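Local coordinates for catalase (Bacillus pumilus, PDB 4QOL), which breaks down hydrogen peroxide to water and oxygen at a buried heme and also shows peroxidase-like reactivity toward phenolic substrates, at residues A[161-165]-A[447-452]; A[271-277]-A[418-424]; A[309-315]-A[352-358]. All blocks are in the same frame, centred on the assembly; numbering follows the deposited sequence.

Interaction 1. Residues A[161-165]-A[447-452]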
loop_
_atom_site.group_PDB
_atom_site.type_symbol
_atom_site.label_atom_id
_atom_site.label_comp_id
_atom_site.label_asym_id
_atom_site.label_seq_id
_atom_site.Cartn_x
_atom_site.Cartn_y
_atom_site.Cartn_z
ATOM N N PRO A 161 21.633 16.894 -19.780
ATOM C CA PRO A 161 23.051 16.996 -19.379
ATOM C C PRO A 161 23.427 18.240 -18.614
ATOM O O PRO A 161 24.354 18.202 -17.812
ATOM C CB PRO A 161 23.813 16.941 -20.719
ATOM C CG PRO A 161 22.800 16.349 -21.709
ATOM C CD PRO A 161 21.467 16.770 -21.252
ATOM N N ASP A 162 22.788 19.365 -18.845
ATOM C CA ASP A 162 23.113 20.530 -18.056
ATOM C C ASP A 162 22.859 20.303 -16.552
ATOM O O ASP A 162 23.603 20.857 -15.690
ATOM C CB ASP A 162 22.259 21.699 -18.547
ATOM C CG ASP A 162 22.637 22.992 -17.923
ATOM O OD1 ASP A 162 23.823 23.388 -17.929
ATOM O OD2 ASP A 162 21.753 23.590 -17.280
ATOM N N ARG A 163 21.892 19.437 -16.210
ATOM C CA ARG A 163 21.588 19.163 -14.810
ATOM C C ARG A 163 22.626 18.222 -14.186
ATOM O O ARG A 163 23.179 18.487 -13.093
ATOM C CB ARG A 163 20.179 18.568 -14.701
ATOM C CG ARG A 163 19.102 19.565 -15.135
ATOM C CD ARG A 163 17.733 18.954 -15.174
ATOM N NE ARG A 163 17.159 18.894 -13.813
ATOM C CZ ARG A 163 17.245 17.828 -12.990
ATOM N NH1 ARG A 163 16.814 17.971 -11.768
ATOM N NH2 ARG A 163 17.713 16.658 -13.416
ATOM N N TYR A 164 22.936 17.091 -14.843
ATOM C CA TYR A 164 23.869 16.158 -14.200
ATOM C C TYR A 164 25.284 16.640 -14.299
ATOM O O TYR A 164 26.103 16.384 -13.370
ATOM C CB TYR A 164 23.742 14.723 -14.719
ATOM C CG TYR A 164 23.892 14.390 -16.166
ATOM C CD1 TYR A 164 25.121 14.256 -16.733
ATOM C CD2 TYR A 164 22.779 14.134 -16.974
ATOM C CE1 TYR A 164 25.277 13.886 -18.062
ATOM C CE2 TYR A 164 22.912 13.699 -18.257
ATOM C CZ TYR A 164 24.161 13.603 -18.819
ATOM O OH TYR A 164 24.304 13.181 -20.155
ATOM N N TRP A 165 25.611 17.392 -15.370
ATOM C CA TRP A 165 26.933 18.004 -15.354
ATOM C C TRP A 165 27.106 19.081 -14.276
ATOM O O TRP A 165 28.208 19.188 -13.725
ATOM C CB TRP A 165 27.320 18.547 -16.750
ATOM C CG TRP A 165 27.751 17.452 -17.687
ATOM C CD1 TRP A 165 27.048 16.940 -18.741
ATOM C CD2 TRP A 165 28.966 16.734 -17.644
ATOM N NE1 TRP A 165 27.769 15.947 -19.361
ATOM C CE2 TRP A 165 28.950 15.810 -18.684
ATOM C CE3 TRP A 165 30.136 16.818 -16.835
ATOM C CZ2 TRP A 165 30.000 14.904 -18.901
ATOM C CZ3 TRP A 165 31.188 15.980 -17.096
ATOM C CH2 TRP A 165 31.109 14.996 -18.091
ATOM N N ASP A 447 28.065 15.379 -25.275
ATOM C CA ASP A 447 27.311 15.570 -24.055
ATOM C C ASP A 447 27.373 16.949 -23.443
ATOM O O ASP A 447 26.408 17.411 -22.812
ATOM C CB ASP A 447 27.780 14.530 -23.005
ATOM C CG ASP A 447 26.601 13.855 -22.277
ATOM O OD1 ASP A 447 25.766 13.250 -22.973
ATOM O OD2 ASP A 447 26.470 14.071 -21.062
ATOM N N LEU A 448 28.536 17.601 -23.597
ATOM C CA LEU A 448 28.820 18.873 -22.936
ATOM C C LEU A 448 28.448 20.095 -23.788
ATOM O O LEU A 448 28.363 21.203 -23.272
ATOM C CB LEU A 448 30.302 18.946 -22.583
ATOM C CG LEU A 448 30.629 18.209 -21.268
ATOM C CD1 LEU A 448 32.082 17.917 -21.158
ATOM C CD2 LEU A 448 30.219 19.019 -20.041
ATOM N N LYS A 449 28.383 19.904 -25.076
ATOM C CA LYS A 449 28.343 21.072 -26.012
ATOM C C LYS A 449 27.191 22.002 -25.761
ATOM O O LYS A 449 27.312 23.200 -25.989
ATOM C CB LYS A 449 28.337 20.586 -27.431
ATOM C CG LYS A 449 27.096 19.821 -27.770
ATOM C CD LYS A 449 27.098 19.412 -29.239
ATOM C CE LYS A 449 25.708 19.013 -29.705
ATOM N NZ LYS A 449 25.818 17.900 -30.692
ATOM N N GLY A 450 26.085 21.519 -25.221
ATOM C CA GLY A 450 24.939 22.408 -24.876
ATOM C C GLY A 450 24.768 22.878 -23.441
ATOM O O GLY A 450 23.788 23.582 -23.110
ATOM N N VAL A 451 25.687 22.521 -22.565
ATOM C CA VAL A 451 25.528 22.862 -21.160
ATOM C C VAL A 451 26.032 24.275 -20.877
ATOM O O VAL A 451 26.818 24.843 -21.647
ATOM C CB VAL A 451 26.222 21.848 -20.209
ATOM C CG1 VAL A 451 25.975 20.420 -20.666
ATOM C CG2 VAL A 451 27.666 22.134 -19.986
ATOM N N ASN A 452 25.549 24.832 -19.786
ATOM C CA ASN A 452 25.950 26.134 -19.255
ATOM C C ASN A 452 27.468 26.353 -19.358
ATOM O O ASN A 452 28.242 25.467 -19.004
ATOM C CB ASN A 452 25.489 26.198 -17.773
ATOM C CG ASN A 452 26.033 27.406 -16.989
ATOM O OD1 ASN A 452 25.362 28.462 -16.854
ATOM N ND2 ASN A 452 27.173 27.242 -16.418
#
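Pro161 and Asp162, in the first turn of helix 161-169, pack against the C-terminal part of helix 434-448 and the type I beta turn from Leu448 to Val451. The backbones come closest at Asp162 and Val451, whose CA atoms are 4.6 Å apart; the turn is closed by Val451 N bonding to Leu448 O. Polar grips lie at both ends of the interface. At one end, Asp447 OD2 accepts two hydrogen bonds: Tyr164 OH reaches its syn lone pair, 2.5 Å from OD2, and Trp165 NE1 reaches its anti lone pair, 2.8 Å away. OD2 lies at the edge of both rings, close to their planes. The two bonds together should fix the rotation of the carboxylate and probably favour its ionised form. Tyr164 can reach it because its CG sits between the backbone N and the carbonyl carbon (chi1 57°), which swings the ring back over Pro161 CA. At the other end, Asp162 OD1 receives the backbone N-H of Asn452, the N-cap residue of helix 453-466, at 2.9 Å and 165°, with the donor 42° above the carboxylate plane. The same OD1 forms a salt bridge with Arg388 of a second subunit. Between these grips the contact is mostly apolar. Leu448 CD2 sits over the five-membered ring of Trp165, 3.6 Å from its centroid, in a CH-pi contact, while Val451 CG1 approaches Pro161 CB to 4.1 Å. Trp165 also packs on Thr455 and Phe463 of helix 453-466. This is interdomain packing of the catalase fold: a helix of the catalase core family region docks on the helical C-terminal region, at a place also touched by a neighbouring subunit.

Interaction 2. Residues A[271-277]-A[418-424]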
loop_
_atom_site.group_PDB
_atom_site.type_symbol
_atom_site.label_atom_id
_atom_site.label_comp_id
_atom_site.label_asym_id
_atom_site.label_seq_id
_atom_site.Cartn_x
_atom_site.Cartn_y
_atom_site.Cartn_z
ATOM N N TYR A 271 46.469 0.142 3.983
ATOM C CA TYR A 271 45.803 1.462 3.961
ATOM C C TYR A 271 46.829 2.539 4.037
ATOM O O TYR A 271 46.827 3.529 3.274
ATOM C CB TYR A 271 44.839 1.657 5.159
ATOM C CG TYR A 271 44.334 3.121 5.265
ATOM C CD1 TYR A 271 43.207 3.551 4.561
ATOM C CD2 TYR A 271 45.011 4.075 6.025
ATOM C CE1 TYR A 271 42.760 4.864 4.632
ATOM C CE2 TYR A 271 44.602 5.403 6.074
ATOM C CZ TYR A 271 43.456 5.797 5.399
ATOM O OH TYR A 271 42.991 7.119 5.448
ATOM N N ASP A 272 47.714 2.389 5.021
ATOM C CA ASP A 272 48.387 3.565 5.563
ATOM C C ASP A 272 49.480 4.065 4.695
ATOM O O ASP A 272 49.899 5.209 4.863
ATOM C CB ASP A 272 49.035 3.230 6.926
ATOM C CG ASP A 272 48.032 2.771 7.927
ATOM O OD1 ASP A 272 47.266 3.618 8.422
ATOM O OD2 ASP A 272 47.991 1.559 8.151
ATOM N N GLU A 273 49.942 3.196 3.805
ATOM C CA GLU A 273 50.995 3.499 2.886
ATOM C C GLU A 273 50.559 3.865 1.453
ATOM O O GLU A 273 51.393 4.305 0.663
ATOM C CB GLU A 273 52.040 2.370 3.005
ATOM C CG GLU A 273 53.025 2.654 4.159
ATOM C CD GLU A 273 54.109 1.609 4.266
ATOM O OE1 GLU A 273 54.366 0.928 3.235
ATOM O OE2 GLU A 273 54.717 1.456 5.379
ATOM N N LEU A 274 49.264 3.731 1.108
ATOM C CA LEU A 274 48.739 4.080 -0.213
ATOM C C LEU A 274 48.480 5.568 -0.229
ATOM O O LEU A 274 48.252 6.135 0.836
ATOM C CB LEU A 274 47.431 3.343 -0.485
ATOM C CG LEU A 274 47.465 1.837 -0.722
ATOM C CD1 LEU A 274 46.040 1.291 -0.629
ATOM C CD2 LEU A 274 48.027 1.540 -2.094
ATOM N N ASP A 275 48.421 6.192 -1.436
ATOM C CA ASP A 275 48.062 7.615 -1.561
ATOM C C ASP A 275 46.551 7.851 -1.906
ATOM O O ASP A 275 46.144 8.975 -2.260
ATOM C CB ASP A 275 48.950 8.338 -2.634
ATOM C CG ASP A 275 48.687 7.903 -4.029
ATOM O OD1 ASP A 275 47.799 7.058 -4.260
ATOM O OD2 ASP A 275 49.347 8.424 -4.972
ATOM N N TYR A 276 45.747 6.801 -1.671
ATOM C CA TYR A 276 44.297 6.923 -1.704
ATOM C C TYR A 276 43.802 6.042 -0.586
ATOM O O TYR A 276 44.559 5.240 0.021
ATOM C CB TYR A 276 43.782 6.518 -3.090
ATOM C CG TYR A 276 44.094 5.082 -3.473
ATOM C CD1 TYR A 276 45.261 4.743 -4.137
ATOM C CD2 TYR A 276 43.212 4.069 -3.179
ATOM C CE1 TYR A 276 45.540 3.442 -4.534
ATOM C CE2 TYR A 276 43.490 2.747 -3.561
ATOM C CZ TYR A 276 44.681 2.413 -4.173
ATOM O OH TYR A 276 44.917 1.102 -4.546
ATOM N N ASP A 277 42.530 6.207 -0.271
ATOM C CA ASP A 277 41.802 5.316 0.670
ATOM C C ASP A 277 41.314 4.070 -0.090
ATOM O O ASP A 277 40.569 4.179 -1.057
ATOM C CB ASP A 277 40.622 6.072 1.291
ATOM C CG ASP A 277 39.860 5.281 2.308
ATOM O OD1 ASP A 277 39.841 4.026 2.276
ATOM O OD2 ASP A 277 39.274 5.933 3.151
ATOM N N LYS A 418 42.865 11.698 2.158
ATOM C CA LYS A 418 43.394 11.296 0.847
ATOM C C LYS A 418 42.310 11.088 -0.235
ATOM O O LYS A 418 42.349 10.080 -0.929
ATOM C CB LYS A 418 44.211 10.006 0.932
ATOM C CG LYS A 418 45.247 9.911 2.055
ATOM C CD LYS A 418 45.891 8.491 2.036
ATOM C CE LYS A 418 45.162 7.321 2.703
ATOM N NZ LYS A 418 46.012 6.073 2.684
ATOM N N PRO A 419 41.484 12.092 -0.478
ATOM C CA PRO A 419 40.433 11.850 -1.501
ATOM C C PRO A 419 41.000 11.717 -2.878
ATOM O O PRO A 419 40.435 10.953 -3.673
ATOM C CB PRO A 419 39.560 13.103 -1.426
ATOM C CG PRO A 419 40.417 14.164 -0.777
ATOM C CD PRO A 419 41.288 13.383 0.203
ATOM N N ASN A 420 42.062 12.486 -3.197
ATOM C CA ASN A 420 42.838 12.257 -4.432
ATOM C C ASN A 420 41.935 12.088 -5.653
ATOM O O ASN A 420 41.974 11.039 -6.324
ATOM C CB ASN A 420 43.739 10.990 -4.271
ATOM C CG ASN A 420 45.071 11.083 -5.035
ATOM O OD1 ASN A 420 46.060 10.323 -4.778
ATOM N ND2 ASN A 420 45.105 11.955 -5.981
ATOM N N ASP A 421 41.192 13.156 -6.005
ATOM C CA ASP A 421 40.032 13.038 -6.933
ATOM C C ASP A 421 40.423 12.898 -8.382
ATOM O O ASP A 421 39.591 12.474 -9.163
ATOM C CB ASP A 421 39.087 14.250 -6.811
ATOM C CG ASP A 421 38.333 14.287 -5.493
ATOM O OD1 ASP A 421 38.128 13.217 -4.859
ATOM O OD2 ASP A 421 37.906 15.395 -5.112
ATOM N N PHE A 422 41.682 13.218 -8.734
ATOM C CA PHE A 422 42.104 13.300 -10.153
ATOM C C PHE A 422 43.132 12.298 -10.649
ATOM O O PHE A 422 43.200 12.030 -11.841
ATOM C CB PHE A 422 42.524 14.722 -10.509
ATOM C CG PHE A 422 41.568 15.745 -10.070
ATOM C CD1 PHE A 422 40.375 15.915 -10.752
ATOM C CD2 PHE A 422 41.782 16.515 -8.935
ATOM C CE1 PHE A 422 39.470 16.864 -10.373
ATOM C CE2 PHE A 422 40.837 17.442 -8.509
ATOM C CZ PHE A 422 39.655 17.605 -9.233
ATOM N N LYS A 423 43.923 11.711 -9.747
ATOM C CA LYS A 423 45.013 10.903 -10.173
ATOM C C LYS A 423 44.637 9.683 -10.990
ATOM O O LYS A 423 45.178 9.464 -12.055
ATOM C CB LYS A 423 45.872 10.486 -8.961
ATOM C CG LYS A 423 47.044 9.633 -9.387
ATOM C CD LYS A 423 48.085 9.452 -8.278
ATOM C CE LYS A 423 48.914 8.212 -8.562
ATOM N NZ LYS A 423 49.982 8.019 -7.535
ATOM N N GLN A 424 43.730 8.853 -10.467
ATOM C CA GLN A 424 43.354 7.652 -11.206
ATOM C C GLN A 424 42.612 7.940 -12.499
ATOM O O GLN A 424 42.693 7.136 -13.429
ATOM C CB GLN A 424 42.515 6.734 -10.293
ATOM C CG GLN A 424 43.322 6.155 -9.149
ATOM C CD GLN A 424 42.672 4.944 -8.539
ATOM O OE1 GLN A 424 41.531 4.612 -8.857
ATOM N NE2 GLN A 424 43.436 4.190 -7.700
HETATM O O HOH W 1 47.875 7.083 4.114
HETATM O O HOH W 2 48.140 5.497 -6.493
HETATM O O HOH W 3 40.955 7.938 -1.830
#
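Lys418 reaches across to Tyr271 with its ammonium group over the centre of the phenol ring. NZ stands 3.8 Å from the ring centroid and 13° off the normal, which defines a cation-pi contact, and CE follows it over the CZ-OH side of the ring. The lysine chain is bent at chi3 (-82°), turning its end toward a group of backbone carbonyl oxygens. There NZ donates to Leu274 O at 2.9 Å and to Tyr276 O at 3.1 Å, in both cases from above the carbonyl plane, and a water links it to Asp272 O. Tyr271 also makes a cation-pi contact with Arg29 of a third subunit, so this surface loop is tied to the tetramer as well. The lysine belongs to the linker leading into helix 423-431 of the C-terminal helical region, whereas its partners lie in the loop joining strands 258-267 and 293-302 of the catalase beta-barrel. At the start of helix 423-431, Lys423 extends fully and crosses Asp275 at about a right angle. Its NZ meets the syn lone pair of Asp275 OD2 at 2.7 Å, forming a salt bridge. Gln424 brings NE2 over one face of the Tyr276 ring, offset toward the rim, 3.9 Å from Tyr276 CE1, with the amide steeply inclined (64°) to the ring; Gln424 OE1 accepts a hydrogen bond from Thr284 N. Between the backbones, a water bridges Lys418 O and Asp277 N.

Interaction 3. Residues A[309-315]-A[352-358]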
loop_
_atom_site.group_PDB
_atom_site.type_symbol
_atom_site.label_atom_id
_atom_site.label_comp_id
_atom_site.label_asym_id
_atom_site.label_seq_id
_atom_site.Cartn_x
_atom_site.Cartn_y
_atom_site.Cartn_z
ATOM N N ALA A 309 7.113 -12.363 -11.844
ATOM C CA ALA A 309 7.162 -13.011 -10.586
ATOM C C ALA A 309 8.610 -13.198 -10.124
ATOM O O ALA A 309 8.881 -13.230 -8.921
ATOM C CB ALA A 309 6.418 -14.374 -10.605
ATOM N N GLU A 310 9.511 -13.399 -11.088
ATOM C CA GLU A 310 10.914 -13.745 -10.817
ATOM C C GLU A 310 11.844 -12.579 -11.069
ATOM O O GLU A 310 12.547 -12.178 -10.172
ATOM C CB GLU A 310 11.302 -14.965 -11.665
ATOM C CG GLU A 310 10.513 -16.208 -11.259
ATOM C CD GLU A 310 10.664 -17.332 -12.219
ATOM O OE1 GLU A 310 11.780 -17.847 -12.280
ATOM O OE2 GLU A 310 9.674 -17.670 -12.935
ATOM N N THR A 311 11.806 -11.969 -12.234
ATOM C CA THR A 311 12.731 -10.861 -12.509
ATOM C C THR A 311 12.252 -9.534 -11.888
ATOM O O THR A 311 13.020 -8.872 -11.175
ATOM C CB THR A 311 13.026 -10.730 -14.002
ATOM O OG1 THR A 311 13.535 -11.978 -14.491
ATOM C CG2 THR A 311 13.986 -9.637 -14.301
ATOM N N GLU A 312 10.986 -9.187 -12.114
ATOM C CA GLU A 312 10.509 -7.907 -11.618
ATOM C C GLU A 312 10.509 -7.907 -10.093
ATOM O O GLU A 312 10.892 -6.912 -9.494
ATOM C CB GLU A 312 9.175 -7.525 -12.219
ATOM C CG GLU A 312 8.757 -6.133 -11.800
ATOM C CD GLU A 312 9.627 -5.017 -12.396
ATOM O OE1 GLU A 312 9.636 -3.932 -11.812
ATOM O OE2 GLU A 312 10.255 -5.237 -13.462
ATOM N N GLN A 313 10.146 -9.029 -9.465
ATOM C CA GLN A 313 10.034 -9.067 -8.001
ATOM C C GLN A 313 11.382 -9.480 -7.282
ATOM O O GLN A 313 11.379 -9.521 -6.102
ATOM C CB GLN A 313 8.978 -10.083 -7.554
ATOM C CG GLN A 313 7.538 -9.617 -7.739
ATOM C CD GLN A 313 6.523 -10.510 -7.095
ATOM O OE1 GLN A 313 5.614 -10.023 -6.393
ATOM N NE2 GLN A 313 6.647 -11.782 -7.318
ATOM N N ALA A 314 12.448 -9.784 -8.015
ATOM C CA ALA A 314 13.726 -10.030 -7.437
ATOM C C ALA A 314 14.228 -8.891 -6.607
ATOM O O ALA A 314 14.207 -7.708 -7.002
ATOM C CB ALA A 314 14.736 -10.450 -8.470
ATOM N N ALA A 315 14.746 -9.216 -5.449
ATOM C CA ALA A 315 15.234 -8.275 -4.485
ATOM C C ALA A 315 16.675 -8.714 -4.121
ATOM O O ALA A 315 16.866 -9.781 -3.542
ATOM C CB ALA A 315 14.363 -8.295 -3.201
ATOM N N TYR A 352 8.443 -9.581 1.395
ATOM C CA TYR A 352 9.072 -9.839 0.091
ATOM C C TYR A 352 10.073 -10.945 0.087
ATOM O O TYR A 352 10.312 -11.585 -0.968
ATOM C CB TYR A 352 9.709 -8.534 -0.474
ATOM C CG TYR A 352 11.072 -8.204 0.261
ATOM C CD1 TYR A 352 11.151 -7.495 1.476
ATOM C CD2 TYR A 352 12.274 -8.554 -0.335
ATOM C CE1 TYR A 352 12.385 -7.177 2.072
ATOM C CE2 TYR A 352 13.493 -8.279 0.277
ATOM C CZ TYR A 352 13.544 -7.585 1.468
ATOM O OH TYR A 352 14.735 -7.280 2.084
ATOM N N MET A 353 10.641 -11.259 1.257
ATOM C CA MET A 353 11.587 -12.391 1.335
ATOM C C MET A 353 10.952 -13.781 1.192
ATOM O O MET A 353 11.666 -14.792 1.064
ATOM C CB MET A 353 12.394 -12.258 2.642
ATOM C CG MET A 353 13.440 -11.137 2.641
ATOM S SD MET A 353 14.686 -11.306 1.337
ATOM C CE MET A 353 15.489 -12.820 1.897
ATOM N N ARG A 354 9.630 -13.840 1.204
ATOM C CA ARG A 354 8.878 -15.058 0.876
ATOM C C ARG A 354 8.512 -15.268 -0.569
ATOM O O ARG A 354 7.975 -16.316 -0.958
ATOM C CB ARG A 354 7.604 -15.087 1.744
ATOM C CG ARG A 354 7.849 -15.003 3.258
ATOM C CD ARG A 354 8.765 -16.126 3.740
ATOM N NE ARG A 354 8.757 -16.208 5.209
ATOM C CZ ARG A 354 9.251 -17.242 5.915
ATOM N NH1 ARG A 354 9.770 -18.292 5.323
ATOM N NH2 ARG A 354 9.213 -17.211 7.224
ATOM N N ILE A 355 8.776 -14.273 -1.402
ATOM C CA ILE A 355 8.554 -14.430 -2.793
ATOM C C ILE A 355 9.587 -15.444 -3.278
ATOM O O ILE A 355 10.732 -15.322 -2.960
ATOM C CB ILE A 355 8.764 -13.095 -3.494
ATOM C CG1 ILE A 355 7.683 -12.100 -3.083
ATOM C CG2 ILE A 355 8.790 -13.245 -5.032
ATOM C CD1 ILE A 355 7.945 -10.670 -3.509
ATOM N N PRO A 356 9.174 -16.434 -4.051
ATOM C CA PRO A 356 10.078 -17.581 -4.345
ATOM C C PRO A 356 11.495 -17.260 -4.794
ATOM O O PRO A 356 12.440 -17.817 -4.216
ATOM C CB PRO A 356 9.304 -18.396 -5.370
ATOM C CG PRO A 356 7.872 -18.169 -5.053
ATOM C CD PRO A 356 7.778 -16.714 -4.523
ATOM N N VAL A 357 11.690 -16.336 -5.773
ATOM C CA VAL A 357 13.028 -16.024 -6.176
ATOM C C VAL A 357 13.903 -15.470 -5.078
ATOM O O VAL A 357 15.140 -15.638 -5.083
ATOM C CB VAL A 357 13.004 -15.082 -7.411
ATOM C CG1 VAL A 357 12.454 -13.696 -7.050
ATOM C CG2 VAL A 357 14.386 -14.984 -8.028
ATOM N N ASN A 358 13.298 -14.860 -4.059
ATOM C CA ASN A 358 14.056 -14.283 -2.955
ATOM C C ASN A 358 14.285 -15.207 -1.757
ATOM O O ASN A 358 15.067 -14.892 -0.881
ATOM C CB ASN A 358 13.345 -13.040 -2.468
ATOM C CG ASN A 358 13.210 -11.990 -3.571
ATOM O OD1 ASN A 358 14.098 -11.826 -4.386
ATOM N ND2 ASN A 358 12.102 -11.238 -3.553
HETATM O O HOH W 4 9.450 -15.640 -7.603
#
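Asn358 inserts its amide between two backbones, accepting from one and donating to both. Its CG lies beside its own backbone N (chi1 -60°), which brings OD1 to Ala315 N at 2.9 Å and ND2 to Gln313 O at 3.2 Å. ND2 also donates to Tyr352 O within its own segment, and both acceptors lie near the amide plane, within 13° of it, so the flat group is held against rotation. Tyr352 O takes Ile355 N from the opposite face of its carbonyl plane. Next to Asn358, Val357 places CG1 between its backbone N and carbonyl carbon (chi1 68°), pointing this methyl at Glu310 O, 3.5 Å away, and at Ala314 CA. The contact joins the end of helix 307-312 to the turns that follow helix 331-348 in the catalase core, with the Ala315 side chain about 5 Å from the nearest atom of a bound heme. On the Tyr352 side, Ala315 CB touches the ring obliquely, 3.6 Å from CD2. Gln313 runs extended and crosses Ile355 at about a right angle, with NE2 3.5 Å from CG2. This NE2 donates to Ala309 O almost in the amide plane and also to Thr374 O of a fourth subunit. Ala309 O further accepts from a water that in turn accepts the N-H of Val357, bridging the two segments where their backbones do not bond directly.

The three contacts form a nested series along the chain: the segments of interaction 3 fall within the loop closed by interaction 2, which itself falls within that of interaction 1. Interactions 1 and 2 both join the catalase family region to the C-terminal helical region, through helix 434-448 and the start of helix 423-431, which follow each other in the chain; their centres are 29 Å apart. Interaction 3 lies within the catalase region near the heme, with its centre 38 Å and 39 Å from the other two and on the opposite side of the chain's centre. Each has a different neighbouring subunit at hand, consistent with an intertwined tetramer.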